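Local structure of sortase, SrtB family (Streptococcus pneumoniae PCS8235, 4Y4Q) at residues 79-84 / 138-143; 152-157 / 166-171; 219-224 / 233-238. The protein probably catalyses the transpeptidation steps of type II pilus formation at the cell surface, as a class B sortase. All coordinates share one frame; numbering follows the deposited sequence.

How the contacts relate
All three contacts belong to one sortase domain and reach the same mixed sheet. Contact 3, the central hairpin, lies about 4 Å from the centre of the chain, and contacts 1 and 2 each sit about 11 Å from it, centre to centre. Contacts 2 and 3 are joined by probable backbone hydrogen bonds, including Phe170 N to Val236 O at 2.9 Å. Contact 1 covers the other end of the hairpin, where Val141 CB comes within 3.6 Å of Thr223 CG2. Between contacts 1 and 2, Thr80 CG2 packs 3.1 Å from His153 CD2. The Ser-Thr-Cys end of 219-224 fits the sortase signature, which would place the active site at the Cys224 end of contact 3, where contact 1 packs.

Contact 1 of 3, residues 79-84 / 138-143; sequences GTNIDY and FGDVAK
Asp140 swings its CG beside its own backbone N (chi1 -81°), which carries the carboxylate from the short, weakly bonded helix at about 139-143 to the loop at Asn81, whose CG likewise lies beside its backbone N (chi1 -64°) and turns the amide toward Asp140. There OD2 of Asp140 accepts a hydrogen bond from the backbone N of Asn81 at 2.5 Å, nearly straight (170°), with the donor above the carboxylate plane; so short a length is itself doubtful. The amide of Asn81 adds only a weak bond, ND2 to Asp140 OD1 at 3.2 Å. Lys143 reaches the same OD1 with a long, weak salt bridge.

The loop is shaped from within: Thr80 OG1 accepts a hydrogen bond from Ile82 N in an ST turn, also bonding Val77 O, and Ile82 centres an inverse gamma turn. Ile82 CG1 rests 4.1 Å from Asp140 CB.

Farther along, Tyr84 and Phe138 form an offset edge-to-face pair, centroids 5.0 Å apart. The CD2-CE2 edge of Phe138 comes over one face of Tyr84, and Ile110 touches both rings.

Two separate links thus join the segments: the aromatic pair, and apart from it the buried Asp140, whose donors would probably favour its ionised form.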
ATOM      1  N   GLY A  79      -6.124  -5.849  13.224  1.00 37.50           N
ATOM      2  CA  GLY A  79      -7.236  -6.769  13.056  1.00 36.95           C
ATOM      3  C   GLY A  79      -7.329  -7.460  11.698  1.00 42.55           C
ATOM      4  O   GLY A  79      -8.339  -8.103  11.420  1.00 47.13           O
ATOM      5  N   THR A  80      -6.304  -7.341  10.851  1.00 36.66           N
ATOM      6  CA  THR A  80      -6.322  -8.042   9.564  1.00 38.84           C
ATOM      7  C   THR A  80      -5.119  -8.958   9.381  1.00 38.61           C
ATOM      8  O   THR A  80      -4.231  -8.990  10.233  1.00 38.44           O
ATOM      9  CB  THR A  80      -6.317  -7.069   8.385  1.00 35.74           C
ATOM     10  OG1 THR A  80      -5.014  -6.486   8.256  1.00 35.39           O
ATOM     11  CG2 THR A  80      -7.368  -5.974   8.566  1.00 32.63           C
ATOM     12  N   ASN A  81      -5.094  -9.688   8.263  1.00 33.52           N
ATOM     13  CA  ASN A  81      -3.937 -10.509   7.896  1.00 43.53           C
ATOM     14  C   ASN A  81      -2.883  -9.720   7.111  1.00 39.34           C
ATOM     15  O   ASN A  81      -1.970 -10.294   6.535  1.00 38.23           O
ATOM     16  CB  ASN A  81      -4.370 -11.732   7.082  1.00 45.23           C
ATOM     17  CG  ASN A  81      -5.256 -12.687   7.878  1.00 65.03           C
ATOM     18  OD1 ASN A  81      -4.962 -13.013   9.033  1.00 65.99           O
ATOM     19  ND2 ASN A  81      -6.352 -13.132   7.264  1.00 65.48           N
ATOM     20  N   ILE A  82      -3.024  -8.405   7.067  1.00 36.45           N
ATOM     21  CA  ILE A  82      -2.033  -7.575   6.394  1.00 36.06           C
ATOM     22  C   ILE A  82      -0.900  -7.325   7.372  1.00 34.58           C
ATOM     23  O   ILE A  82      -1.002  -6.462   8.253  1.00 35.25           O
ATOM     24  CB  ILE A  82      -2.650  -6.266   5.931  1.00 37.54           C
ATOM     25  CG1 ILE A  82      -3.893  -6.576   5.088  1.00 31.39           C
ATOM     26  CG2 ILE A  82      -1.627  -5.443   5.159  1.00 37.98           C
ATOM     27  CD1 ILE A  82      -4.554  -5.369   4.450  1.00 28.20           C
ATOM     28  N   ASP A  83      -0.018  -8.304   7.419  1.00 37.08           N
ATOM     29  CA  ASP A  83       1.203  -8.223   8.170  1.00 37.86           C
ATOM     30  C   ASP A  83       2.165  -8.713   7.137  1.00 39.73           C
ATOM     31  O   ASP A  83       2.015  -9.817   6.614  1.00 47.53           O
ATOM     32  CB  ASP A  83       1.170  -9.172   9.365  1.00 45.92           C
ATOM     33  CG  ASP A  83       2.356  -8.985  10.290  1.00 49.86           C
ATOM     34  OD1 ASP A  83       2.794  -7.830  10.471  1.00 46.85           O
ATOM     35  OD2 ASP A  83       2.851  -9.994  10.837  1.00 58.00           O
ATOM     36  N   TYR A  84       3.157  -7.906   6.824  1.00 37.92           N
ATOM     37  CA  TYR A  84       4.088  -8.319   5.785  1.00 39.75           C
ATOM     38  C   TYR A  84       5.389  -7.526   5.808  1.00 35.75           C
ATOM     39  O   TYR A  84       5.390  -6.320   6.094  1.00 30.88           O
ATOM     40  CB  TYR A  84       3.438  -8.122   4.405  1.00 42.88           C
ATOM     41  CG  TYR A  84       2.192  -8.950   4.152  1.00 37.87           C
ATOM     42  CD1 TYR A  84       2.221 -10.341   4.252  1.00 44.62           C
ATOM     43  CD2 TYR A  84       0.995  -8.343   3.775  1.00 36.34           C
ATOM     44  CE1 TYR A  84       1.082 -11.107   4.012  1.00 46.16           C
ATOM     45  CE2 TYR A  84      -0.147  -9.100   3.529  1.00 43.94           C
ATOM     46  CZ  TYR A  84      -0.097 -10.479   3.652  1.00 46.10           C
ATOM     47  OH  TYR A  84      -1.226 -11.229   3.408  1.00 53.79           O
ATOM     48  N   PHE A 138      -3.513 -12.368  -0.617  1.00 68.86           N
ATOM     49  CA  PHE A 138      -3.689 -11.107   0.075  1.00 61.21           C
ATOM     50  C   PHE A 138      -5.171 -10.857   0.178  1.00 65.52           C
ATOM     51  O   PHE A 138      -5.667  -9.769  -0.129  1.00 67.97           O
ATOM     52  CB  PHE A 138      -2.941 -10.002  -0.675  1.00 48.35           C
ATOM     53  CG  PHE A 138      -1.477 -10.283  -0.804  1.00 47.90           C
ATOM     54  CD1 PHE A 138      -0.995 -11.058  -1.853  1.00 52.17           C
ATOM     55  CD2 PHE A 138      -0.585  -9.839   0.165  1.00 49.19           C
ATOM     56  CE1 PHE A 138       0.362 -11.364  -1.954  1.00 55.74           C
ATOM     57  CE2 PHE A 138       0.770 -10.136   0.076  1.00 48.67           C
ATOM     58  CZ  PHE A 138       1.247 -10.899  -0.990  1.00 53.29           C
ATOM     59  N   GLY A 139      -5.859 -11.905   0.632  1.00 62.96           N
ATOM     60  CA  GLY A 139      -7.305 -11.955   0.698  1.00 60.39           C
ATOM     61  C   GLY A 139      -7.951 -10.819   1.458  1.00 58.01           C
ATOM     62  O   GLY A 139      -9.052 -10.403   1.095  1.00 59.21           O
ATOM     63  N   ASP A 140      -7.282 -10.311   2.495  1.00 53.92           N
ATOM     64  CA  ASP A 140      -7.870  -9.250   3.315  1.00 47.82           C
ATOM     65  C   ASP A 140      -7.990  -7.933   2.556  1.00 42.29           C
ATOM     66  O   ASP A 140      -8.856  -7.106   2.868  1.00 40.23           O
ATOM     67  CB  ASP A 140      -7.107  -9.060   4.633  1.00 46.27           C
ATOM     68  CG  ASP A 140      -7.498 -10.091   5.706  1.00 51.21           C
ATOM     69  OD1 ASP A 140      -8.086 -11.147   5.377  1.00 55.02           O
ATOM     70  OD2 ASP A 140      -7.196  -9.846   6.892  1.00 51.51           O
ATOM     71  N   VAL A 141      -7.150  -7.728   1.546  1.00 34.89           N
ATOM     72  CA  VAL A 141      -7.253  -6.482   0.786  1.00 33.65           C
ATOM     73  C   VAL A 141      -8.641  -6.338   0.153  1.00 34.27           C
ATOM     74  O   VAL A 141      -9.301  -5.306   0.304  1.00 38.69           O
ATOM     75  CB  VAL A 141      -6.143  -6.347  -0.280  1.00 38.00           C
ATOM     76  CG1 VAL A 141      -6.199  -4.976  -0.938  1.00 33.83           C
ATOM     77  CG2 VAL A 141      -4.786  -6.542   0.355  1.00 39.01           C
ATOM     78  N   ALA A 142      -9.092  -7.391  -0.522  1.00 33.81           N
ATOM     79  CA  ALA A 142     -10.397  -7.396  -1.177  1.00 39.68           C
ATOM     80  C   ALA A 142     -11.554  -7.245  -0.188  1.00 41.45           C
ATOM     81  O   ALA A 142     -12.659  -6.863  -0.583  1.00 41.91           O
ATOM     82  CB  ALA A 142     -10.576  -8.675  -1.976  1.00 46.37           C
ATOM     83  N   LYS A 143     -11.320  -7.549   1.092  1.00 40.07           N
ATOM     84  CA  LYS A 143     -12.402  -7.464   2.075  1.00 34.79           C
ATOM     85  C   LYS A 143     -12.772  -6.018   2.341  1.00 34.88           C
ATOM     86  O   LYS A 143     -13.855  -5.736   2.852  1.00 39.12           O
ATOM     87  CB  LYS A 143     -12.045  -8.165   3.390  1.00 39.13           C
ATOM     88  CG  LYS A 143     -11.747  -9.643   3.261  1.00 41.22           C
ATOM     89  CD  LYS A 143     -11.736 -10.309   4.630  1.00 41.31           C
ATOM     90  CE  LYS A 143     -11.243 -11.750   4.542  1.00 46.70           C
ATOM     91  NZ  LYS A 143     -11.186 -12.369   5.898  1.00 56.87           N
TER

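Contact 2 of 3, residues 152-157 / 166-171; sequences QHRYGS and GLEIFE
Arg154 and Glu168 form the salt bridge of this contact, their side chains running alongside each other in the same direction. Arg154 grips side-on, NE at 2.7 Å and NH2 at 2.6 Å from the single oxygen Glu168 OE2. The guanidinium and carboxylate planes are nearly coplanar (26°), and OE2 lies close to the guanidinium plane. Glu168 can lie there because its CG is trans to the backbone N (chi1 -178°) and the chain beyond is extended.

Tyr155 packs against the same pair. It lies beside Glu168, Tyr155 CE1 3.8 Å from Glu168 CD, and its ring face lies over CG of its chain neighbour Arg154. A water joins Tyr155 OH at 2.7 Å and gives a weak bond to Glu168 OE2, a third partner for that oxygen.

Backbone bonds set the antiparallel register. Gly156 and Leu167 are a hydrogen-bonded pair, N to O in both directions, whereas Tyr155-Glu168 and Ser157-Gly166 are non-hydrogen-bonded. Just before the start of strand 155-160, Ile169 N bonds Arg154 O at 2.7 Å.

The Leu167 side chain packs against the Ser157 backbone, Leu167 CD1 3.6 Å from Ser157 O, on the side away from the salt bridge.

This hairpin of strands 155-160 and 163-176 has strand 73-77 beside its first arm and strand 231-240 beside its second; helix 190-202 packs on Phe170 and Glu171, where a classic beta bulge faces Val236.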
ATOM      1  N   GLN A 152     -14.484  -0.385   9.735  1.00 33.29           N
ATOM      2  CA  GLN A 152     -13.943  -0.835  11.009  1.00 37.86           C
ATOM      3  C   GLN A 152     -12.426  -1.059  11.044  1.00 37.16           C
ATOM      4  O   GLN A 152     -11.867  -1.264  12.119  1.00 40.96           O
ATOM      5  CB  GLN A 152     -14.689  -2.090  11.482  1.00 40.24           C
ATOM      6  CG  GLN A 152     -16.196  -1.873  11.643  1.00 53.31           C
ATOM      7  CD  GLN A 152     -16.764  -2.578  12.863  1.00 60.27           C
ATOM      8  OE1 GLN A 152     -16.450  -3.738  13.124  1.00 64.84           O
ATOM      9  NE2 GLN A 152     -17.593  -1.871  13.624  1.00 65.34           N
ATOM     10  N   HIS A 153     -11.828  -1.160   9.868  1.00 38.01           N
ATOM     11  CA  HIS A 153     -10.395  -1.217   9.779  1.00 30.12           C
ATOM     12  C   HIS A 153     -10.028   0.147   9.261  1.00 29.53           C
ATOM     13  O   HIS A 153     -10.229   0.455   8.086  1.00 30.33           O
ATOM     14  CB  HIS A 153      -9.955  -2.299   8.794  1.00 28.20           C
ATOM     15  CG  HIS A 153     -10.430  -3.672   9.153  1.00 31.96           C
ATOM     16  ND1 HIS A 153     -11.658  -4.161   8.761  1.00 31.24           N
ATOM     17  CD2 HIS A 153      -9.843  -4.660   9.868  1.00 32.24           C
ATOM     18  CE1 HIS A 153     -11.805  -5.391   9.219  1.00 39.85           C
ATOM     19  NE2 HIS A 153     -10.719  -5.717   9.894  1.00 32.11           N
ATOM     20  N   ARG A 154      -9.480   0.967  10.141  1.00 28.85           N
ATOM     21  CA  ARG A 154      -9.012   2.275   9.728  1.00 28.70           C
ATOM     22  C   ARG A 154      -7.506   2.445   9.906  1.00 30.00           C
ATOM     23  O   ARG A 154      -6.859   3.121   9.118  1.00 27.22           O
ATOM     24  CB  ARG A 154      -9.768   3.343  10.532  1.00 27.12           C
ATOM     25  CG  ARG A 154      -9.360   4.781  10.250  1.00 29.53           C
ATOM     26  CD  ARG A 154     -10.388   5.725  10.831  1.00 34.71           C
ATOM     27  NE  ARG A 154      -9.945   7.113  10.915  1.00 42.29           N
ATOM     28  CZ  ARG A 154     -10.751   8.123  11.238  1.00 49.84           C
ATOM     29  NH1 ARG A 154     -12.035   7.893  11.486  1.00 53.24           N
ATOM     30  NH2 ARG A 154     -10.282   9.359  11.312  1.00 49.65           N
ATOM     31  N   TYR A 155      -6.950   1.834  10.945  1.00 32.00           N
ATOM     32  CA  TYR A 155      -5.574   2.131  11.327  1.00 32.38           C
ATOM     33  C   TYR A 155      -4.616   0.959  11.138  1.00 33.38           C
ATOM     34  O   TYR A 155      -5.016  -0.215  11.056  1.00 25.38           O
ATOM     35  CB  TYR A 155      -5.503   2.636  12.781  1.00 29.37           C
ATOM     36  CG  TYR A 155      -6.328   3.881  13.063  1.00 34.11           C
ATOM     37  CD1 TYR A 155      -5.868   5.147  12.710  1.00 31.65           C
ATOM     38  CD2 TYR A 155      -7.559   3.790  13.699  1.00 33.18           C
ATOM     39  CE1 TYR A 155      -6.620   6.284  12.977  1.00 34.05           C
ATOM     40  CE2 TYR A 155      -8.314   4.919  13.970  1.00 34.64           C
ATOM     41  CZ  TYR A 155      -7.846   6.161  13.601  1.00 36.86           C
ATOM     42  OH  TYR A 155      -8.601   7.283  13.879  1.00 37.32           O
ATOM     43  N   GLY A 156      -3.335   1.307  11.077  1.00 27.74           N
ATOM     44  CA  GLY A 156      -2.269   0.336  10.946  1.00 30.92           C
ATOM     45  C   GLY A 156      -0.956   1.020  11.274  1.00 35.78           C
ATOM     46  O   GLY A 156      -0.937   2.157  11.764  1.00 36.55           O
ATOM     47  N   SER A 157       0.152   0.338  11.019  1.00 29.40           N
ATOM     48  CA  SER A 157       1.448   0.952  11.251  1.00 29.60           C
ATOM     49  C   SER A 157       2.379   0.500  10.156  1.00 34.34           C
ATOM     50  O   SER A 157       2.107  -0.485   9.442  1.00 29.54           O
ATOM     51  CB  SER A 157       2.008   0.529  12.589  1.00 35.98           C
ATOM     52  OG  SER A 157       2.185  -0.868  12.583  1.00 47.15           O
ATOM     53  N   GLY A 166       2.474   5.626  11.896  1.00 34.89           N
ATOM     54  CA  GLY A 166       1.120   5.106  11.868  1.00 30.04           C
ATOM     55  C   GLY A 166       0.597   5.181  10.455  1.00 34.11           C
ATOM     56  O   GLY A 166       1.163   5.907   9.619  1.00 33.57           O
ATOM     57  N   LEU A 167      -0.449   4.406  10.179  1.00 32.75           N
ATOM     58  CA  LEU A 167      -1.125   4.430   8.886  1.00 27.00           C
ATOM     59  C   LEU A 167      -2.592   4.688   9.131  1.00 30.98           C
ATOM     60  O   LEU A 167      -3.180   4.093  10.037  1.00 33.01           O
ATOM     61  CB  LEU A 167      -1.002   3.079   8.190  1.00 24.72           C
ATOM     62  CG  LEU A 167       0.323   2.635   7.571  1.00 31.73           C
ATOM     63  CD1 LEU A 167       0.147   1.233   7.010  1.00 23.64           C
ATOM     64  CD2 LEU A 167       0.763   3.609   6.467  1.00 28.56           C
ATOM     65  N   GLU A 168      -3.198   5.567   8.338  1.00 29.13           N
ATOM     66  CA  GLU A 168      -4.641   5.739   8.412  1.00 30.08           C
ATOM     67  C   GLU A 168      -5.237   5.499   7.039  1.00 30.45           C
ATOM     68  O   GLU A 168      -4.990   6.266   6.118  1.00 27.78           O
ATOM     69  CB  GLU A 168      -4.986   7.137   8.912  1.00 33.68           C
ATOM     70  CG  GLU A 168      -6.484   7.380   9.054  1.00 43.27           C
ATOM     71  CD  GLU A 168      -6.807   8.597   9.910  1.00 53.60           C
ATOM     72  OE1 GLU A 168      -5.872   9.334  10.305  1.00 53.10           O
ATOM     73  OE2 GLU A 168      -8.004   8.810  10.197  1.00 60.87           O
ATOM     74  N   ILE A 169      -6.000   4.424   6.880  1.00 28.48           N
ATOM     75  CA  ILE A 169      -6.621   4.144   5.588  1.00 26.22           C
ATOM     76  C   ILE A 169      -7.719   5.175   5.277  1.00 29.93           C
ATOM     77  O   ILE A 169      -8.551   5.479   6.142  1.00 32.89           O
ATOM     78  CB  ILE A 169      -7.188   2.710   5.550  1.00 26.28           C
ATOM     79  CG1 ILE A 169      -6.045   1.697   5.581  1.00 27.31           C
ATOM     80  CG2 ILE A 169      -8.016   2.479   4.301  1.00 18.96           C
ATOM     81  CD1 ILE A 169      -6.521   0.281   5.726  1.00 26.19           C
ATOM     82  N   PHE A 170      -7.736   5.719   4.056  1.00 27.54           N
ATOM     83  CA  PHE A 170      -8.838   6.613   3.679  1.00 23.27           C
ATOM     84  C   PHE A 170      -9.607   6.213   2.424  1.00 26.91           C
ATOM     85  O   PHE A 170     -10.608   6.843   2.086  1.00 33.32           O
ATOM     86  CB  PHE A 170      -8.374   8.069   3.550  1.00 27.78           C
ATOM     87  CG  PHE A 170      -7.356   8.284   2.475  1.00 30.19           C
ATOM     88  CD1 PHE A 170      -7.743   8.559   1.167  1.00 32.09           C
ATOM     89  CD2 PHE A 170      -6.006   8.210   2.767  1.00 35.16           C
ATOM     90  CE1 PHE A 170      -6.788   8.762   0.168  1.00 29.38           C
ATOM     91  CE2 PHE A 170      -5.055   8.404   1.777  1.00 34.11           C
ATOM     92  CZ  PHE A 170      -5.452   8.680   0.480  1.00 34.77           C
ATOM     93  N   GLU A 171      -9.157   5.186   1.720  1.00 28.30           N
ATOM     94  CA  GLU A 171      -9.837   4.831   0.477  1.00 30.18           C
ATOM     95  C   GLU A 171      -9.647   3.377   0.058  1.00 25.18           C
ATOM     96  O   GLU A 171      -8.568   2.797   0.253  1.00 29.83           O
ATOM     97  CB  GLU A 171      -9.399   5.769  -0.674  1.00 27.80           C
ATOM     98  CG  GLU A 171      -9.919   5.323  -2.032  1.00 29.76           C
ATOM     99  CD  GLU A 171      -9.676   6.320  -3.166  1.00 38.42           C
ATOM    100  OE1 GLU A 171      -9.207   7.454  -2.912  1.00 37.21           O
ATOM    101  OE2 GLU A 171      -9.964   5.953  -4.328  1.00 31.75           O
TER
HETATM  102  O   HOH W   1      -7.458   9.669  13.360  1.00 43.15           O

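Contact 3 of 3, residues 219-224 / 233-238; sequences ILLSTC and HIVVAK
Leu220 and Val236 stand side by side on one face of an antiparallel beta hairpin, strands 218-225 and 231-240, at the heart of the sortase beta-barrel. Both side chains point the same way, Leu220 CD1 4.1 Å from Val236 CG1. On the same face Ile234 sits between two opposing residues: its CG2 meets Leu220 CB at 4.0 Å, and its CG1 touches Ser222 CB at 3.8 Å. Ser222 OG is trans to the backbone N (chi1 168°) and lies beside Ile234 CG1, with Tyr183 OH as its hydrogen-bonding partner.

The opposite face carries Leu221 and Val235, again alongside each other, with Leu221 CB 4.0 Å from Val235 CG2. Farther along, Thr223 and His233 cross at a slant, Thr223 CG2 reaching His233 CB, while Thr223 OG1 is held by Gly129 O. Phe144 touches Val235, and Val141 and Ala142 of helix 139-143 reach the histidine.

The register that aligns these pairs is fixed by six backbone bonds, two at each of Ile219-Ala237, Leu221-Val235 and Thr223-His233. The straightest, Leu221 N to Val235 O, makes an angle of 173° at the hydrogen. The pairs between them are non-hydrogen-bonded, so alpha carbons take part: Ile234 CA lies 3.1 Å from Leu221 O in a CA-H...O contact.

Segment 219-224 closes with Ser-Thr-Cys, matching the sortase signature whose cysteine acts as nucleophile in the family, so Cys224 is probably that residue. Its carbonyl oxygen, Cys224 O, lies 3.8 Å from His233 CD2, approaching the imidazole obliquely.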
ATOM      1  N   ILE A 219       0.277   5.880   0.602  1.00 23.41           N
ATOM      2  CA  ILE A 219       0.685   4.570   0.124  1.00 25.52           C
ATOM      3  C   ILE A 219      -0.502   3.896  -0.570  1.00 32.07           C
ATOM      4  O   ILE A 219      -1.626   3.916  -0.051  1.00 33.83           O
ATOM      5  CB  ILE A 219       1.111   3.698   1.291  1.00 29.54           C
ATOM      6  CG1 ILE A 219       2.392   4.243   1.919  1.00 34.25           C
ATOM      7  CG2 ILE A 219       1.323   2.277   0.844  1.00 35.39           C
ATOM      8  CD1 ILE A 219       2.784   3.493   3.175  1.00 37.99           C
ATOM      9  N   LEU A 220      -0.258   3.311  -1.741  1.00 25.19           N
ATOM     10  CA  LEU A 220      -1.275   2.518  -2.420  1.00 24.50           C
ATOM     11  C   LEU A 220      -0.881   1.060  -2.320  1.00 27.94           C
ATOM     12  O   LEU A 220       0.172   0.645  -2.827  1.00 27.27           O
ATOM     13  CB  LEU A 220      -1.424   2.901  -3.895  1.00 23.86           C
ATOM     14  CG  LEU A 220      -2.127   4.217  -4.254  1.00 28.76           C
ATOM     15  CD1 LEU A 220      -1.243   5.407  -3.927  1.00 28.49           C
ATOM     16  CD2 LEU A 220      -2.487   4.244  -5.720  1.00 27.87           C
ATOM     17  N   LEU A 221      -1.714   0.274  -1.657  1.00 23.34           N
ATOM     18  CA  LEU A 221      -1.429  -1.151  -1.552  1.00 28.89           C
ATOM     19  C   LEU A 221      -2.341  -1.872  -2.529  1.00 26.55           C
ATOM     20  O   LEU A 221      -3.570  -1.813  -2.410  1.00 30.71           O
ATOM     21  CB  LEU A 221      -1.648  -1.649  -0.119  1.00 25.43           C
ATOM     22  CG  LEU A 221      -1.694  -3.169   0.098  1.00 33.25           C
ATOM     23  CD1 LEU A 221      -0.424  -3.840  -0.370  1.00 29.31           C
ATOM     24  CD2 LEU A 221      -1.952  -3.489   1.571  1.00 32.96           C
ATOM     25  N   SER A 222      -1.736  -2.571  -3.481  1.00 24.58           N
ATOM     26  CA  SER A 222      -2.473  -3.100  -4.624  1.00 25.93           C
ATOM     27  C   SER A 222      -2.321  -4.610  -4.739  1.00 27.72           C
ATOM     28  O   SER A 222      -1.211  -5.135  -4.619  1.00 30.52           O
ATOM     29  CB  SER A 222      -1.935  -2.427  -5.904  1.00 23.16           C
ATOM     30  OG  SER A 222      -2.390  -3.074  -7.088  1.00 25.46           O
ATOM     31  N   THR A 223      -3.418  -5.307  -5.013  1.00 27.81           N
ATOM     32  CA  THR A 223      -3.361  -6.756  -5.167  1.00 42.80           C
ATOM     33  C   THR A 223      -4.334  -7.282  -6.220  1.00 43.90           C
ATOM     34  O   THR A 223      -5.212  -6.549  -6.689  1.00 41.76           O
ATOM     35  CB  THR A 223      -3.649  -7.476  -3.844  1.00 48.03           C
ATOM     36  OG1 THR A 223      -3.215  -8.838  -3.946  1.00 58.24           O
ATOM     37  CG2 THR A 223      -5.136  -7.449  -3.552  1.00 40.25           C
ATOM     38  N   CYS A 224      -4.186  -8.561  -6.570  1.00 42.54           N
ATOM     39  CA  CYS A 224      -4.966  -9.157  -7.646  1.00 50.70           C
ATOM     40  C   CYS A 224      -6.469  -9.222  -7.340  1.00 61.72           C
ATOM     41  O   CYS A 224      -6.874  -9.553  -6.220  1.00 57.08           O
ATOM     42  CB  CYS A 224      -4.440 -10.557  -7.977  1.00 53.06           C
ATOM     43  SG  CYS A 224      -2.814 -10.590  -8.757  1.00 64.12           S
ATOM     44  N   HIS A 233      -7.280  -4.756  -6.735  1.00 31.76           N
ATOM     45  CA  HIS A 233      -7.865  -4.129  -5.550  1.00 31.78           C
ATOM     46  C   HIS A 233      -6.821  -3.215  -4.926  1.00 30.94           C
ATOM     47  O   HIS A 233      -5.656  -3.609  -4.818  1.00 30.62           O
ATOM     48  CB  HIS A 233      -8.194  -5.192  -4.500  1.00 35.56           C
ATOM     49  CG  HIS A 233      -9.413  -6.003  -4.795  1.00 48.13           C
ATOM     50  ND1 HIS A 233     -10.656  -5.438  -4.992  1.00 50.50           N
ATOM     51  CD2 HIS A 233      -9.589  -7.341  -4.875  1.00 57.27           C
ATOM     52  CE1 HIS A 233     -11.543  -6.396  -5.194  1.00 53.40           C
ATOM     53  NE2 HIS A 233     -10.922  -7.558  -5.128  1.00 61.17           N
ATOM     54  N   ILE A 234      -7.218  -2.015  -4.495  1.00 24.14           N
ATOM     55  CA  ILE A 234      -6.285  -1.107  -3.837  1.00 21.34           C
ATOM     56  C   ILE A 234      -6.866  -0.510  -2.557  1.00 23.85           C
ATOM     57  O   ILE A 234      -8.026  -0.074  -2.548  1.00 28.76           O
ATOM     58  CB  ILE A 234      -5.881   0.046  -4.784  1.00 26.48           C
ATOM     59  CG1 ILE A 234      -5.176  -0.488  -6.039  1.00 26.90           C
ATOM     60  CG2 ILE A 234      -4.996   1.076  -4.065  1.00 23.64           C
ATOM     61  CD1 ILE A 234      -4.963   0.572  -7.099  1.00 24.75           C
ATOM     62  N   VAL A 235      -6.092  -0.513  -1.467  1.00 24.00           N
ATOM     63  CA  VAL A 235      -6.421   0.351  -0.330  1.00 25.63           C
ATOM     64  C   VAL A 235      -5.387   1.456  -0.256  1.00 27.63           C
ATOM     65  O   VAL A 235      -4.211   1.229  -0.533  1.00 33.95           O
ATOM     66  CB  VAL A 235      -6.552  -0.374   1.059  1.00 28.49           C
ATOM     67  CG1 VAL A 235      -7.708  -1.326   1.058  1.00 29.12           C
ATOM     68  CG2 VAL A 235      -5.282  -1.080   1.446  1.00 28.57           C
ATOM     69  N   VAL A 236      -5.825   2.664   0.081  1.00 27.38           N
ATOM     70  CA  VAL A 236      -4.900   3.792   0.152  1.00 25.12           C
ATOM     71  C   VAL A 236      -4.847   4.349   1.569  1.00 21.79           C
ATOM     72  O   VAL A 236      -5.882   4.556   2.210  1.00 25.50           O
ATOM     73  CB  VAL A 236      -5.292   4.919  -0.815  1.00 25.42           C
ATOM     74  CG1 VAL A 236      -4.107   5.846  -1.031  1.00 23.13           C
ATOM     75  CG2 VAL A 236      -5.730   4.340  -2.151  1.00 24.01           C
ATOM     76  N   ALA A 237      -3.640   4.602   2.047  1.00 27.93           N
ATOM     77  CA  ALA A 237      -3.441   5.061   3.414  1.00 25.56           C
ATOM     78  C   ALA A 237      -2.547   6.290   3.455  1.00 32.12           C
ATOM     79  O   ALA A 237      -1.601   6.413   2.650  1.00 25.10           O
ATOM     80  CB  ALA A 237      -2.821   3.964   4.227  1.00 19.70           C
ATOM     81  N   LYS A 238      -2.834   7.182   4.403  1.00 26.07           N
ATOM     82  CA  LYS A 238      -1.944   8.301   4.701  1.00 24.29           C
ATOM     83  C   LYS A 238      -0.920   7.863   5.733  1.00 31.28           C
ATOM     84  O   LYS A 238      -1.255   7.157   6.694  1.00 33.21           O
ATOM     85  CB  LYS A 238      -2.742   9.457   5.278  1.00 28.58           C
ATOM     86  CG  LYS A 238      -1.888  10.615   5.792  1.00 34.92           C
ATOM     87  CD  LYS A 238      -2.784  11.736   6.316  1.00 35.80           C
ATOM     88  CE  LYS A 238      -1.967  12.908   6.865  1.00 41.86           C
ATOM     89  NZ  LYS A 238      -2.844  14.037   7.321  1.00 39.72           N
TER